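Local coordinates for cellobiose 2-epimerase (Spirochaeta thermophila DSM 6192, PDB 5ZIG), which probably catalyses the reversible epimerization of cellobiose to 4-O-beta-D-glucopyranosyl-D-mannose, converting the glucose at the reducing end into mannose, at residues 33-38 against 53-58; 156-159 against 164-167; 323-328 against 335-340. All coordinates share one frame; numbering follows the deposited sequence.

Contact 1: 33-38 against 53-58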
ATOM      1  N   GLN A  33     -16.453  12.798   1.564  1.00 21.27           N
ATOM      2  CA  GLN A  33     -15.947  13.040   0.213  1.00 31.20           C
ATOM      3  C   GLN A  33     -16.547  12.082  -0.815  1.00 34.11           C
ATOM      4  O   GLN A  33     -15.938  11.849  -1.862  1.00 32.65           O
ATOM      5  CB  GLN A  33     -14.422  12.939   0.167  1.00 26.45           C
ATOM      6  CG  GLN A  33     -13.702  13.758   1.205  1.00 34.53           C
ATOM      7  CD  GLN A  33     -13.527  15.181   0.781  1.00 36.52           C
ATOM      8  OE1 GLN A  33     -14.112  15.622  -0.208  1.00 41.06           O
ATOM      9  NE2 GLN A  33     -12.710  15.917   1.517  1.00 37.54           N
ATOM     10  N   GLN A  34     -17.703  11.500  -0.519  1.00 21.12           N
ATOM     11  CA  GLN A  34     -18.425  10.676  -1.471  1.00 29.18           C
ATOM     12  C   GLN A  34     -19.268  11.558  -2.396  1.00 25.59           C
ATOM     13  O   GLN A  34     -19.901  12.522  -1.955  1.00 24.77           O
ATOM     14  CB  GLN A  34     -19.311   9.682  -0.718  1.00 26.78           C
ATOM     15  CG  GLN A  34     -18.595   8.974   0.440  1.00 23.09           C
ATOM     16  CD  GLN A  34     -19.464   7.945   1.120  1.00 25.73           C
ATOM     17  OE1 GLN A  34     -19.805   6.910   0.533  1.00 25.95           O
ATOM     18  NE2 GLN A  34     -19.831   8.217   2.368  1.00 30.35           N
ATOM     19  N   ASP A  35     -19.268  11.217  -3.681  1.00 31.84           N
ATOM     20  CA  ASP A  35     -20.022  11.881  -4.741  1.00 28.80           C
ATOM     21  C   ASP A  35     -21.485  11.445  -4.722  1.00 21.23           C
ATOM     22  O   ASP A  35     -21.793  10.294  -5.056  1.00 24.99           O
ATOM     23  CB  ASP A  35     -19.391  11.547  -6.100  1.00 28.62           C
ATOM     24  CG  ASP A  35     -19.859  12.458  -7.219  1.00 35.03           C
ATOM     25  OD1 ASP A  35     -21.061  12.811  -7.268  1.00 37.15           O
ATOM     26  OD2 ASP A  35     -19.014  12.784  -8.082  1.00 34.60           O
ATOM     27  N   PRO A  36     -22.416  12.336  -4.361  1.00 23.41           N
ATOM     28  CA  PRO A  36     -23.838  11.953  -4.298  1.00 24.50           C
ATOM     29  C   PRO A  36     -24.563  11.967  -5.642  1.00 25.36           C
ATOM     30  O   PRO A  36     -25.720  11.535  -5.702  1.00 25.47           O
ATOM     31  CB  PRO A  36     -24.430  12.989  -3.354  1.00 28.50           C
ATOM     32  CG  PRO A  36     -23.603  14.242  -3.648  1.00 29.11           C
ATOM     33  CD  PRO A  36     -22.204  13.745  -3.986  1.00 24.30           C
ATOM     34  N   ILE A  37     -23.929  12.438  -6.706  1.00 21.47           N
ATOM     35  CA  ILE A  37     -24.539  12.414  -8.028  1.00 28.07           C
ATOM     36  C   ILE A  37     -24.102  11.186  -8.803  1.00 32.72           C
ATOM     37  O   ILE A  37     -24.932  10.413  -9.284  1.00 26.68           O
ATOM     38  CB  ILE A  37     -24.194  13.706  -8.793  1.00 28.18           C
ATOM     39  CG1 ILE A  37     -24.676  14.919  -8.007  1.00 30.48           C
ATOM     40  CG2 ILE A  37     -24.780  13.665 -10.242  1.00 23.13           C
ATOM     41  CD1 ILE A  37     -24.209  16.214  -8.583  1.00 43.34           C
ATOM     42  N   HIS A  38     -22.792  10.970  -8.881  1.00 27.76           N
ATOM     43  CA  HIS A  38     -22.220   9.917  -9.695  1.00 24.18           C
ATOM     44  C   HIS A  38     -21.836   8.681  -8.901  1.00 24.31           C
ATOM     45  O   HIS A  38     -21.667   7.621  -9.499  1.00 24.02           O
ATOM     46  CB  HIS A  38     -20.980  10.461 -10.408  1.00 23.53           C
ATOM     47  CG  HIS A  38     -21.256  11.660 -11.255  1.00 30.46           C
ATOM     48  ND1 HIS A  38     -22.137  11.645 -12.319  1.00 21.51           N
ATOM     49  CD2 HIS A  38     -20.896  12.960 -11.082  1.00 24.42           C
ATOM     50  CE1 HIS A  38     -22.215  12.859 -12.835  1.00 28.13           C
ATOM     51  NE2 HIS A  38     -21.486  13.679 -12.091  1.00 24.66           N
ATOM     52  N   ALA A  53     -12.919  16.377 -11.417  1.00 30.96           N
ATOM     53  CA  ALA A  53     -11.702  15.611 -11.552  1.00 23.72           C
ATOM     54  C   ALA A  53     -12.028  14.162 -11.892  1.00 28.35           C
ATOM     55  O   ALA A  53     -13.036  13.616 -11.434  1.00 30.01           O
ATOM     56  CB  ALA A  53     -10.884  15.657 -10.262  1.00 21.82           C
ATOM     57  N   PRO A  54     -11.193  13.519 -12.694  1.00 28.29           N
ATOM     58  CA  PRO A  54     -11.361  12.080 -12.923  1.00 33.71           C
ATOM     59  C   PRO A  54     -11.051  11.278 -11.660  1.00 35.29           C
ATOM     60  O   PRO A  54     -10.279  11.704 -10.794  1.00 36.01           O
ATOM     61  CB  PRO A  54     -10.352  11.772 -14.038  1.00 25.69           C
ATOM     62  CG  PRO A  54      -9.934  13.093 -14.587  1.00 21.68           C
ATOM     63  CD  PRO A  54     -10.052  14.066 -13.441  1.00 24.59           C
ATOM     64  N   LYS A  55     -11.667  10.095 -11.590  1.00 21.16           N
ATOM     65  CA  LYS A  55     -11.566   9.168 -10.474  1.00 25.62           C
ATOM     66  C   LYS A  55     -10.712   7.965 -10.860  1.00 37.33           C
ATOM     67  O   LYS A  55     -10.977   7.295 -11.868  1.00 35.57           O
ATOM     68  CB  LYS A  55     -12.957   8.746 -10.011  1.00 20.94           C
ATOM     69  CG  LYS A  55     -13.915   9.929  -9.973  1.00 27.60           C
ATOM     70  CD  LYS A  55     -15.346   9.513  -9.684  1.00 28.69           C
ATOM     71  CE  LYS A  55     -16.167  10.683  -9.178  1.00 24.89           C
ATOM     72  NZ  LYS A  55     -17.624  10.400  -9.216  1.00 26.42           N
ATOM     73  N   GLY A  56      -9.671   7.719 -10.062  1.00 30.88           N
ATOM     74  CA  GLY A  56      -8.716   6.690 -10.378  1.00 27.71           C
ATOM     75  C   GLY A  56      -9.144   5.324  -9.881  1.00 31.56           C
ATOM     76  O   GLY A  56      -9.897   5.194  -8.915  1.00 35.68           O
ATOM     77  N   LEU A  57      -8.636   4.302 -10.568  1.00 26.05           N
ATOM     78  CA  LEU A  57      -8.839   2.927 -10.139  1.00 34.83           C
ATOM     79  C   LEU A  57      -8.222   2.685  -8.765  1.00 29.29           C
ATOM     80  O   LEU A  57      -8.887   2.161  -7.867  1.00 26.88           O
ATOM     81  CB  LEU A  57      -8.236   1.979 -11.177  1.00 20.37           C
ATOM     82  CG  LEU A  57      -8.150   0.523 -10.752  1.00 22.11           C
ATOM     83  CD1 LEU A  57      -9.522  -0.020 -10.310  1.00 20.17           C
ATOM     84  CD2 LEU A  57      -7.532  -0.305 -11.897  1.00 20.24           C
ATOM     85  N   VAL A  58      -6.937   3.033  -8.607  1.00 24.53           N
ATOM     86  CA  VAL A  58      -6.222   2.871  -7.334  1.00 30.87           C
ATOM     87  C   VAL A  58      -6.973   3.554  -6.195  1.00 28.56           C
ATOM     88  O   VAL A  58      -7.253   2.943  -5.163  1.00 24.03           O
ATOM     89  CB  VAL A  58      -4.790   3.428  -7.446  1.00 22.53           C
ATOM     90  CG1 VAL A  58      -4.010   3.164  -6.157  1.00 23.81           C
ATOM     91  CG2 VAL A  58      -4.068   2.855  -8.653  1.00 24.52           C
TER
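The side chain of Lys-55 crosses that of Asp-35 at about a right angle, its NZ end also brushing CB of His-38. A salt bridge joins the two charges, NZ of Lys-55 lying 3.0 Å from OD2 of Asp-35 and approaching from above the carboxylate plane, 49° out of it. Lysine suits the place because the gap is wide: the nearest CA atoms, those of Asp-35 and Lys-55, are 10.6 Å apart, and a chain extended beyond CG spans the distance. NZ also bonds to the carbonyl oxygens of Gly-39 and Pro-108, so three acceptors grip this buried group. NZ of Lys-55 packs 3.6 Å from CB of His-38, and the same OD2 of Asp-35 lies at the edge of the His-38 ring, in its plane.

The other carboxylate oxygen works on its own loop. With CG anti to the backbone N (chi1 -165°), Asp-35 turns OD1 back over the following residues. There it takes two bonds: N of Ile-37 donates at 2.9 Å to OD1 of Asp-35, nearly along the C-O axis, and N of His-38 reaches that OD1 at 3.0 Å from above the plane, almost straight at 176°. Ile-37 also lays CG2 over the centre of one face of the His-38 ring, 3.7 Å above it. An alanine in place of Asp-35 would probably strip Lys-55 of its countercharge and leave the N-H groups of Ile-37 and His-38 without their acceptor, freeing the turn to shift.

One carboxylate thus divides its oxygens between an Asx turn, completed as an Asx motif by N of His-38, and a buried salt bridge, which ties the loop after helix 7-31 to strand 55-56 in the (alpha/alpha)6 barrel of this epimerase family.

Contact 2: 156-159 against 164-167; sequences GRDR and YYEA
Bends at chi2 (-75°) and chi3 (-34°) fold the Arg-157 chain over the ring of Tyr-164. The methylene CD of Arg-157 sits over one face as a CH-pi contact, 3.6 Å from the centroid of the Tyr-164 ring, the guanidinium farther off and at most weakly attracted. NH2 of Arg-157 turns back to O of Asp-158 at 3.2 Å, and a water accepts from NH1 of Arg-157 and donates a weak bond to OH of Tyr-164. Arginine serves here by its greasy stem, tyrosine by its broad face.

Between the backbones, N of Tyr-165 donates to O of Gly-156 at 3.0 Å, in the carbonyl plane, and CA of Tyr-164 adds a CA-H...O contact to that oxygen at 3.3 Å. A beta carbon on Gly-156 would come close to CD1 of Tyr-164, consistent with glycine here. The Asp-158 carboxylate and Tyr-165 ring planes are 10° apart, CB of Asp-158 lying 3.5 Å from CE2 and the carboxylate beside the hydroxyl end of Tyr-165.

Carbon packing, one backbone bond and a weak water link thus join the turn, while the Asp-158 carboxylate is spent on Lys-189 of strand 189-190 and its own loop, and the tyrosine hydroxyls on Glu-153 and Glu-240.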
ATOM      1  N   GLY A 156      -1.059 -11.535 -17.504  1.00 29.37           N
ATOM      2  CA  GLY A 156      -0.017 -10.707 -16.919  1.00 29.36           C
ATOM      3  C   GLY A 156       1.323 -11.387 -16.751  1.00 29.18           C
ATOM      4  O   GLY A 156       2.368 -10.731 -16.844  1.00 31.42           O
ATOM      5  N   ARG A 157       1.328 -12.698 -16.517  1.00 36.25           N
ATOM      6  CA  ARG A 157       2.573 -13.381 -16.189  1.00 42.85           C
ATOM      7  C   ARG A 157       3.466 -13.511 -17.417  1.00 37.74           C
ATOM      8  O   ARG A 157       3.031 -13.970 -18.478  1.00 28.83           O
ATOM      9  CB  ARG A 157       2.299 -14.763 -15.601  1.00 38.77           C
ATOM     10  CG  ARG A 157       2.119 -14.772 -14.092  1.00 31.54           C
ATOM     11  CD  ARG A 157       3.441 -14.601 -13.301  1.00 37.49           C
ATOM     12  NE  ARG A 157       4.616 -15.203 -13.936  1.00 35.50           N
ATOM     13  CZ  ARG A 157       4.996 -16.474 -13.803  1.00 34.99           C
ATOM     14  NH1 ARG A 157       4.296 -17.325 -13.058  1.00 34.10           N
ATOM     15  NH2 ARG A 157       6.092 -16.891 -14.415  1.00 27.16           N
ATOM     16  N   ASP A 158       4.721 -13.098 -17.256  1.00 30.36           N
ATOM     17  CA  ASP A 158       5.784 -13.419 -18.195  1.00 31.85           C
ATOM     18  C   ASP A 158       6.241 -14.829 -17.831  1.00 32.22           C
ATOM     19  O   ASP A 158       6.956 -15.017 -16.847  1.00 25.45           O
ATOM     20  CB  ASP A 158       6.904 -12.389 -18.071  1.00 25.91           C
ATOM     21  CG  ASP A 158       8.121 -12.710 -18.939  1.00 30.97           C
ATOM     22  OD1 ASP A 158       8.996 -11.819 -19.027  1.00 30.55           O
ATOM     23  OD2 ASP A 158       8.213 -13.816 -19.542  1.00 28.03           O
ATOM     24  N   ARG A 159       5.813 -15.818 -18.618  0.52 34.36           N
ATOM     25  CA  ARG A 159       6.138 -17.203 -18.314  0.52 34.78           C
ATOM     26  C   ARG A 159       7.535 -17.592 -18.770  0.52 33.34           C
ATOM     27  O   ARG A 159       8.019 -18.658 -18.380  0.52 32.70           O
ATOM     28  CB  ARG A 159       5.105 -18.133 -18.941  0.52 35.51           C
ATOM     29  CG  ARG A 159       3.662 -17.794 -18.571  0.52 37.16           C
ATOM     30  CD  ARG A 159       3.310 -18.212 -17.136  0.52 36.50           C
ATOM     31  NE  ARG A 159       1.863 -18.231 -16.929  0.52 33.26           N
ATOM     32  CZ  ARG A 159       1.266 -18.345 -15.746  0.52 35.67           C
ATOM     33  NH1 ARG A 159       1.984 -18.459 -14.635  0.52 40.71           N
ATOM     34  NH2 ARG A 159      -0.060 -18.342 -15.675  0.52 29.38           N
ATOM     35  N   TYR A 164       5.686 -10.227 -13.866  1.00 21.98           N
ATOM     36  CA  TYR A 164       4.504  -9.698 -14.539  1.00 25.42           C
ATOM     37  C   TYR A 164       4.863  -8.470 -15.374  1.00 32.33           C
ATOM     38  O   TYR A 164       5.633  -7.609 -14.936  1.00 31.95           O
ATOM     39  CB  TYR A 164       3.364  -9.293 -13.542  1.00 20.24           C
ATOM     40  CG  TYR A 164       2.892 -10.427 -12.644  1.00 22.37           C
ATOM     41  CD1 TYR A 164       1.665 -11.048 -12.873  1.00 29.72           C
ATOM     42  CD2 TYR A 164       3.658 -10.870 -11.579  1.00 25.26           C
ATOM     43  CE1 TYR A 164       1.240 -12.085 -12.100  1.00 26.75           C
ATOM     44  CE2 TYR A 164       3.227 -11.913 -10.776  1.00 30.15           C
ATOM     45  CZ  TYR A 164       2.014 -12.518 -11.051  1.00 26.19           C
ATOM     46  OH  TYR A 164       1.549 -13.565 -10.289  1.00 31.07           O
ATOM     47  N   TYR A 165       4.293  -8.402 -16.579  1.00 27.18           N
ATOM     48  CA  TYR A 165       4.351  -7.172 -17.354  1.00 26.08           C
ATOM     49  C   TYR A 165       3.641  -6.053 -16.602  1.00 31.93           C
ATOM     50  O   TYR A 165       2.669  -6.277 -15.877  1.00 30.28           O
ATOM     51  CB  TYR A 165       3.713  -7.383 -18.722  1.00 22.41           C
ATOM     52  CG  TYR A 165       4.451  -8.433 -19.506  1.00 30.70           C
ATOM     53  CD1 TYR A 165       5.639  -8.123 -20.142  1.00 35.27           C
ATOM     54  CD2 TYR A 165       3.997  -9.758 -19.557  1.00 20.65           C
ATOM     55  CE1 TYR A 165       6.340  -9.077 -20.842  1.00 36.54           C
ATOM     56  CE2 TYR A 165       4.701 -10.717 -20.248  1.00 32.10           C
ATOM     57  CZ  TYR A 165       5.872 -10.364 -20.902  1.00 36.46           C
ATOM     58  OH  TYR A 165       6.600 -11.297 -21.614  1.00 38.13           O
ATOM     59  N   GLU A 166       4.129  -4.829 -16.801  1.00 35.57           N
ATOM     60  CA  GLU A 166       3.594  -3.683 -16.075  1.00 26.75           C
ATOM     61  C   GLU A 166       2.131  -3.430 -16.410  1.00 30.84           C
ATOM     62  O   GLU A 166       1.309  -3.192 -15.515  1.00 23.82           O
ATOM     63  CB  GLU A 166       4.443  -2.455 -16.399  1.00 30.42           C
ATOM     64  CG  GLU A 166       4.067  -1.191 -15.650  1.00 37.32           C
ATOM     65  CD  GLU A 166       4.401  -1.257 -14.175  1.00 31.52           C
ATOM     66  OE1 GLU A 166       5.259  -2.066 -13.779  1.00 35.21           O
ATOM     67  OE2 GLU A 166       3.807  -0.478 -13.415  1.00 27.55           O
ATOM     68  N   ALA A 167       1.779  -3.478 -17.695  1.00 29.08           N
ATOM     69  CA  ALA A 167       0.469  -3.001 -18.109  1.00 30.25           C
ATOM     70  C   ALA A 167       0.132  -3.589 -19.475  1.00 36.34           C
ATOM     71  O   ALA A 167       1.001  -4.102 -20.183  1.00 32.16           O
ATOM     72  CB  ALA A 167       0.429  -1.469 -18.142  1.00 27.70           C
TER
HETATM   73  O   HOH W   1       2.485 -16.827 -10.903  1.00 28.18           O

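Contact 3: 323-328 against 335-340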
ATOM      1  N   VAL A 323       4.723   0.922  10.420  1.00 25.73           N
ATOM      2  CA  VAL A 323       4.363  -0.499  10.429  1.00 20.50           C
ATOM      3  C   VAL A 323       5.607  -1.355  10.302  1.00 20.50           C
ATOM      4  O   VAL A 323       5.732  -2.397  10.957  1.00 25.34           O
ATOM      5  CB  VAL A 323       3.342  -0.810   9.326  1.00 32.17           C
ATOM      6  CG1 VAL A 323       2.871  -2.240   9.450  1.00 32.67           C
ATOM      7  CG2 VAL A 323       2.162   0.133   9.450  1.00 28.27           C
ATOM      8  N   GLY A 324       6.581  -0.882   9.532  1.00 20.56           N
ATOM      9  CA  GLY A 324       7.787  -1.654   9.328  1.00 24.18           C
ATOM     10  C   GLY A 324       8.613  -1.794  10.589  1.00 20.66           C
ATOM     11  O   GLY A 324       9.204  -2.844  10.834  1.00 24.22           O
ATOM     12  N   PHE A 325       8.660  -0.738  11.410  1.00 20.76           N
ATOM     13  CA  PHE A 325       9.461  -0.800  12.619  1.00 23.97           C
ATOM     14  C   PHE A 325       8.806  -1.700  13.661  1.00 27.12           C
ATOM     15  O   PHE A 325       9.501  -2.413  14.393  1.00 27.98           O
ATOM     16  CB  PHE A 325       9.703   0.615  13.161  1.00 30.18           C
ATOM     17  CG  PHE A 325      10.711   1.397  12.365  1.00 21.08           C
ATOM     18  CD1 PHE A 325      11.897   0.799  11.959  1.00 25.00           C
ATOM     19  CD2 PHE A 325      10.483   2.716  12.032  1.00 21.16           C
ATOM     20  CE1 PHE A 325      12.830   1.505  11.221  1.00 23.37           C
ATOM     21  CE2 PHE A 325      11.407   3.429  11.308  1.00 22.62           C
ATOM     22  CZ  PHE A 325      12.580   2.826  10.899  1.00 21.26           C
ATOM     23  N   LEU A 326       7.470  -1.674  13.747  1.00 27.22           N
ATOM     24  CA  LEU A 326       6.763  -2.589  14.635  1.00 23.17           C
ATOM     25  C   LEU A 326       6.988  -4.036  14.221  1.00 29.25           C
ATOM     26  O   LEU A 326       7.230  -4.916  15.073  1.00 24.32           O
ATOM     27  CB  LEU A 326       5.278  -2.264  14.641  1.00 20.62           C
ATOM     28  CG  LEU A 326       4.849  -0.888  15.171  1.00 32.10           C
ATOM     29  CD1 LEU A 326       3.345  -0.760  15.012  1.00 25.51           C
ATOM     30  CD2 LEU A 326       5.287  -0.626  16.649  1.00 23.88           C
ATOM     31  N   ASN A 327       6.918  -4.291  12.908  1.00 24.02           N
ATOM     32  CA  ASN A 327       7.147  -5.628  12.376  1.00 28.30           C
ATOM     33  C   ASN A 327       8.555  -6.111  12.690  1.00 20.51           C
ATOM     34  O   ASN A 327       8.759  -7.288  12.984  1.00 20.48           O
ATOM     35  CB  ASN A 327       6.915  -5.619  10.858  1.00 20.36           C
ATOM     36  CG  ASN A 327       6.945  -7.007  10.261  1.00 22.57           C
ATOM     37  OD1 ASN A 327       6.065  -7.827  10.504  1.00 30.66           O
ATOM     38  ND2 ASN A 327       7.965  -7.274   9.474  1.00 24.26           N
ATOM     39  N   ALA A 328       9.543  -5.218  12.586  1.00 29.13           N
ATOM     40  CA  ALA A 328      10.926  -5.602  12.827  1.00 36.98           C
ATOM     41  C   ALA A 328      11.173  -5.959  14.286  1.00 33.99           C
ATOM     42  O   ALA A 328      12.055  -6.778  14.581  1.00 20.80           O
ATOM     43  CB  ALA A 328      11.864  -4.473  12.417  1.00 35.48           C
ATOM     44  N   PRO A 335      14.216  -4.173  21.010  1.00 43.78           N
ATOM     45  CA  PRO A 335      13.315  -3.064  21.347  1.00 36.89           C
ATOM     46  C   PRO A 335      13.655  -1.750  20.662  1.00 28.51           C
ATOM     47  O   PRO A 335      12.787  -0.876  20.589  1.00 29.94           O
ATOM     48  CB  PRO A 335      13.469  -2.948  22.873  1.00 38.51           C
ATOM     49  CG  PRO A 335      13.898  -4.294  23.299  1.00 36.11           C
ATOM     50  CD  PRO A 335      14.834  -4.744  22.218  1.00 33.49           C
ATOM     51  N   ARG A 336      14.884  -1.566  20.184  1.00 29.42           N
ATOM     52  CA  ARG A 336      15.220  -0.323  19.496  1.00 38.46           C
ATOM     53  C   ARG A 336      14.333  -0.078  18.276  1.00 29.41           C
ATOM     54  O   ARG A 336      14.122   1.080  17.893  1.00 31.49           O
ATOM     55  CB  ARG A 336      16.698  -0.335  19.086  1.00 45.86           C
ATOM     56  CG  ARG A 336      17.162   0.936  18.396  1.00 49.50           C
ATOM     57  CD  ARG A 336      18.595   1.283  18.739  1.00 54.00           C
ATOM     58  NE  ARG A 336      19.028   2.486  18.032  1.00 56.81           N
ATOM     59  CZ  ARG A 336      18.721   3.723  18.412  1.00 59.77           C
ATOM     60  NH1 ARG A 336      17.985   3.918  19.500  1.00 64.36           N
ATOM     61  NH2 ARG A 336      19.152   4.764  17.706  1.00 52.05           N
ATOM     62  N   TYR A 337      13.803  -1.139  17.666  1.00 21.40           N
ATOM     63  CA  TYR A 337      12.870  -0.948  16.561  1.00 29.19           C
ATOM     64  C   TYR A 337      11.598  -0.259  17.033  1.00 29.66           C
ATOM     65  O   TYR A 337      11.036   0.574  16.315  1.00 27.33           O
ATOM     66  CB  TYR A 337      12.553  -2.284  15.893  1.00 29.26           C
ATOM     67  CG  TYR A 337      13.664  -2.765  15.001  1.00 21.13           C
ATOM     68  CD1 TYR A 337      14.094  -2.010  13.919  1.00 27.37           C
ATOM     69  CD2 TYR A 337      14.292  -3.979  15.245  1.00 27.90           C
ATOM     70  CE1 TYR A 337      15.137  -2.448  13.102  1.00 31.65           C
ATOM     71  CE2 TYR A 337      15.324  -4.421  14.449  1.00 31.76           C
ATOM     72  CZ  TYR A 337      15.744  -3.662  13.374  1.00 36.95           C
ATOM     73  OH  TYR A 337      16.779  -4.135  12.585  1.00 35.97           O
ATOM     74  N   LEU A 338      11.158  -0.557  18.258  1.00 33.14           N
ATOM     75  CA  LEU A 338      10.010   0.139  18.826  1.00 32.82           C
ATOM     76  C   LEU A 338      10.320   1.615  19.078  1.00 30.46           C
ATOM     77  O   LEU A 338       9.450   2.473  18.889  1.00 31.12           O
ATOM     78  CB  LEU A 338       9.566  -0.546  20.121  1.00 36.76           C
ATOM     79  CG  LEU A 338       9.000  -1.964  20.004  1.00 37.29           C
ATOM     80  CD1 LEU A 338       8.566  -2.518  21.356  1.00 30.57           C
ATOM     81  CD2 LEU A 338       7.843  -2.000  18.990  1.00 34.99           C
ATOM     82  N   ASP A 339      11.544   1.924  19.531  1.00 32.43           N
ATOM     83  CA  ASP A 339      11.963   3.317  19.663  1.00 29.83           C
ATOM     84  C   ASP A 339      11.762   4.056  18.346  1.00 33.71           C
ATOM     85  O   ASP A 339      11.242   5.182  18.310  1.00 28.15           O
ATOM     86  CB  ASP A 339      13.439   3.403  20.083  1.00 27.97           C
ATOM     87  CG  ASP A 339      13.709   2.852  21.489  1.00 34.20           C
ATOM     88  OD1 ASP A 339      12.808   2.907  22.344  1.00 32.15           O
ATOM     89  OD2 ASP A 339      14.830   2.358  21.739  1.00 36.18           O
ATOM     90  N   HIS A 340      12.166   3.412  17.257  1.00 30.11           N
ATOM     91  CA  HIS A 340      12.060   4.000  15.933  1.00 40.07           C
ATOM     92  C   HIS A 340      10.598   4.236  15.556  1.00 33.60           C
ATOM     93  O   HIS A 340      10.212   5.356  15.208  1.00 21.53           O
ATOM     94  CB  HIS A 340      12.790   3.086  14.937  1.00 33.52           C
ATOM     95  CG  HIS A 340      14.285   3.068  15.126  1.00 33.08           C
ATOM     96  ND1 HIS A 340      15.008   4.189  15.493  1.00 26.81           N
ATOM     97  CD2 HIS A 340      15.191   2.069  14.996  1.00 27.84           C
ATOM     98  CE1 HIS A 340      16.292   3.881  15.566  1.00 22.99           C
ATOM     99  NE2 HIS A 340      16.430   2.601  15.266  1.00 29.63           N
TER
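Two CH-pi contacts run in opposite senses between the helices: CB of His-340 rests over the centre of the Phe-325 ring, and CB of Ala-328 over that of the Tyr-337 ring. In the first, CB of His-340 stands 3.6 Å from the Phe-325 centroid and 8° off the ring normal. In the second, CB of Ala-328 lies equally far, 3.6 Å, from the Tyr-337 centroid. Each helix offers one aromatic ring and accepts the other's with a beta carbon. Phe-325 and Tyr-337 have almost the same first torsion, both with CG beside the backbone N, which places each ring against the facing helix. Alanine suits its place because its single methyl can sit directly on the face of the Tyr-337 ring.

Among the aromatic groups themselves, CD1 of Phe-325 comes to the edge of the Tyr-337 ring, 4.1 Å from CD1 of Tyr-337. The imidazole of His-340 lies oblique to the Phe-325 ring, the planes 46° apart. Met-285 of helix 275-294 packs on Phe-325, Ala-328 and Tyr-337.

Aliphatic packing adds a tip-to-tip meeting of methyls, CD2 of Leu-326 and CD2 of Leu-338 being 3.7 Å apart. Close van der Waals contacts bring side chain to main chain: O of Phe-325 is 3.4 Å from CB of Tyr-337, and O of Tyr-337 is 3.4 Å from CB of Phe-325.

The segments run nearly antiparallel, at 167°, with axes 7.8 Å apart at closest approach. No hydrogen bond crosses between them: this helical hairpin of the (alpha/alpha)6 barrel is joined here by shape and dispersion, while polar groups such as the guanidinium of Arg-336, salt-bridged to Asp-293, look to other helices.

From the N terminus the three contacts follow in series; none nests in or crosses another. Contact 1 comes first, closing a 14-residue loop with two short strands and tying the turn after helix 7-31 to the strand that leads into helix 57-73. Contact 2 then closes a tight turn of four intervening residues between the end of helix 139-156 and strand 167-168. Contact 3, late in the chain, closes the short link between helices 315-332 and 336-352. Contacts 1 and 2 have centres 29 Å apart, whereas contact 3 lies on the opposite side of the chain's centre from both. Together they join two loop regions and one helix pair of the barrel.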